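Local atomic coordinates of Sso-CP2 metallo-carboxypetidase (Sulfolobus solfataricus, PDB entry 4MMO), a protein that probably acts as a zinc-dependent carboxypeptidase of the M20 family, removing residues from the C-terminal end of peptides. Residues A[96-101]-A[412-417]. Numbering follows the deposited sequence.
Sequences RIYARG and NENIKI
Strands 96-98 and 414-416 run antiparallel, their axes 167° apart, with Ile-97 and Ile-415 as the hydrogen-bonded pair: Ile-97 N gives a nearly straight bond to Ile-415 O (3.0 Å), and Ile-415 N returns a longer, more bent one to Ile-97 O. Past the strand, Ala-99 N makes a weak bond to Glu-413 O. On the face carrying Arg-96, Tyr-98 and Asn-414, Asn-414 CB sits over the tyrosine ring, 3.8 Å from the centroid of Tyr-98, a CH-pi contact offset toward the rim. The asparagine's chi1 of 71° sets CG between the backbone N and the carbonyl carbon, and Asn-414 ND2 hydrogen-bonds in plane to Asn-412 O. Extended Arg-96 and Lys-416 run alongside each other despite like charges. Strand 96-98, the middle one of a three-stranded antiparallel sheet with 91-93 on its other side, runs through the turn 99-101 into helix 102-121, which carries the zinc ligand Asp-104. Glu-413, CG anti to the backbone N, sends its carboxylate to that junction. Glu-413 OE1 takes Arg-100 NH1 on its anti lone pair, a salt bridge of 2.9 Å, and is also met by Gly-101 N from above the carboxylate plane, while OE2 accepts from Ser-103 N and Asp-104 N. An alanine in place of Glu-413 would remove these carboxylate bonds and would probably loosen the start of the helix beside the metal site. Arg-100, bent at chi2 and chi3, also gives NE and NH2 to the carbonyls of Gln-75 and Pro-76.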
# COMPACT_ATOMS: atom_id res chain seq x y z
N ARG A 96 5.98 -38.19 1.64
CA ARG A 96 6.02 -36.89 2.29
C ARG A 96 4.68 -36.61 2.94
O ARG A 96 3.65 -37.13 2.51
CB ARG A 96 6.33 -35.80 1.27
CG ARG A 96 7.72 -35.87 0.68
CD ARG A 96 7.96 -34.76 -0.33
NE ARG A 96 9.25 -34.90 -0.99
CZ ARG A 96 9.89 -33.91 -1.61
NH1 ARG A 96 9.36 -32.70 -1.66
NH2 ARG A 96 11.06 -34.14 -2.18
N ILE A 97 4.70 -35.78 3.98
CA ILE A 97 3.48 -35.35 4.65
C ILE A 97 3.22 -33.90 4.27
O ILE A 97 4.10 -33.06 4.43
CB ILE A 97 3.59 -35.43 6.17
CG1 ILE A 97 3.99 -36.85 6.60
CG2 ILE A 97 2.27 -35.04 6.83
CD1 ILE A 97 4.38 -36.94 8.06
N TYR A 98 2.02 -33.60 3.78
CA TYR A 98 1.68 -32.26 3.32
C TYR A 98 0.74 -31.56 4.29
O TYR A 98 -0.45 -31.88 4.35
CB TYR A 98 1.07 -32.31 1.92
CG TYR A 98 2.08 -32.61 0.84
CD1 TYR A 98 2.40 -33.92 0.52
CD2 TYR A 98 2.71 -31.59 0.16
CE1 TYR A 98 3.33 -34.20 -0.46
CE2 TYR A 98 3.64 -31.86 -0.83
CZ TYR A 98 3.95 -33.17 -1.13
OH TYR A 98 4.88 -33.44 -2.11
N ALA A 99 1.27 -30.60 5.04
CA ALA A 99 0.47 -29.82 5.96
C ALA A 99 1.20 -28.56 6.38
O ALA A 99 2.43 -28.54 6.46
CB ALA A 99 0.12 -30.65 7.18
N ARG A 100 0.45 -27.49 6.64
CA ARG A 100 1.00 -26.32 7.31
C ARG A 100 1.48 -26.77 8.69
O ARG A 100 0.75 -27.43 9.42
CB ARG A 100 -0.06 -25.22 7.44
CG ARG A 100 0.26 -24.12 8.46
CD ARG A 100 1.52 -23.32 8.11
NE ARG A 100 1.28 -22.29 7.10
CZ ARG A 100 1.73 -22.31 5.84
NH1 ARG A 100 2.48 -23.31 5.39
NH2 ARG A 100 1.44 -21.31 5.03
N GLY A 101 2.72 -26.42 9.02
CA GLY A 101 3.30 -26.78 10.30
C GLY A 101 4.17 -28.03 10.29
O GLY A 101 4.68 -28.45 11.32
N ASN A 412 1.61 -25.49 0.41
CA ASN A 412 2.07 -26.86 0.20
C ASN A 412 3.31 -27.16 1.02
O ASN A 412 4.26 -27.76 0.52
CB ASN A 412 2.31 -27.13 -1.28
CG ASN A 412 1.09 -26.85 -2.13
OD1 ASN A 412 -0.01 -27.33 -1.84
ND2 ASN A 412 1.26 -26.05 -3.18
N GLU A 413 3.31 -26.74 2.28
CA GLU A 413 4.38 -27.09 3.19
C GLU A 413 4.39 -28.59 3.41
O GLU A 413 3.33 -29.21 3.54
CB GLU A 413 4.20 -26.37 4.53
CG GLU A 413 5.23 -26.78 5.58
CD GLU A 413 5.02 -26.07 6.90
OE1 GLU A 413 4.24 -25.09 6.93
OE2 GLU A 413 5.62 -26.50 7.91
N ASN A 414 5.59 -29.17 3.47
CA ASN A 414 5.72 -30.61 3.65
C ASN A 414 7.07 -31.03 4.20
O ASN A 414 8.04 -30.28 4.12
CB ASN A 414 5.50 -31.32 2.31
CG ASN A 414 6.65 -31.09 1.35
OD1 ASN A 414 7.62 -31.84 1.34
ND2 ASN A 414 6.56 -30.04 0.54
N ILE A 415 7.13 -32.23 4.78
CA ILE A 415 8.40 -32.84 5.18
C ILE A 415 8.49 -34.28 4.69
O ILE A 415 7.48 -35.00 4.65
CB ILE A 415 8.61 -32.80 6.72
CG1 ILE A 415 7.50 -33.56 7.46
CG2 ILE A 415 8.65 -31.37 7.21
CD1 ILE A 415 7.94 -34.11 8.78
N LYS A 416 9.69 -34.71 4.31
CA LYS A 416 9.91 -36.10 3.96
C LYS A 416 9.75 -36.94 5.21
O LYS A 416 10.29 -36.61 6.27
CB LYS A 416 11.31 -36.29 3.37
CG LYS A 416 11.51 -35.63 2.02
CD LYS A 416 12.94 -35.81 1.52
CE LYS A 416 13.23 -34.89 0.34
NZ LYS A 416 14.65 -34.99 -0.11
N ILE A 417 9.00 -38.03 5.10
CA ILE A 417 8.78 -38.92 6.22
C ILE A 417 10.12 -39.45 6.75
O ILE A 417 10.29 -39.62 7.95
CB ILE A 417 7.83 -40.08 5.84
CG1 ILE A 417 6.41 -39.53 5.63
CG2 ILE A 417 7.83 -41.18 6.91
CD1 ILE A 417 5.36 -40.56 5.26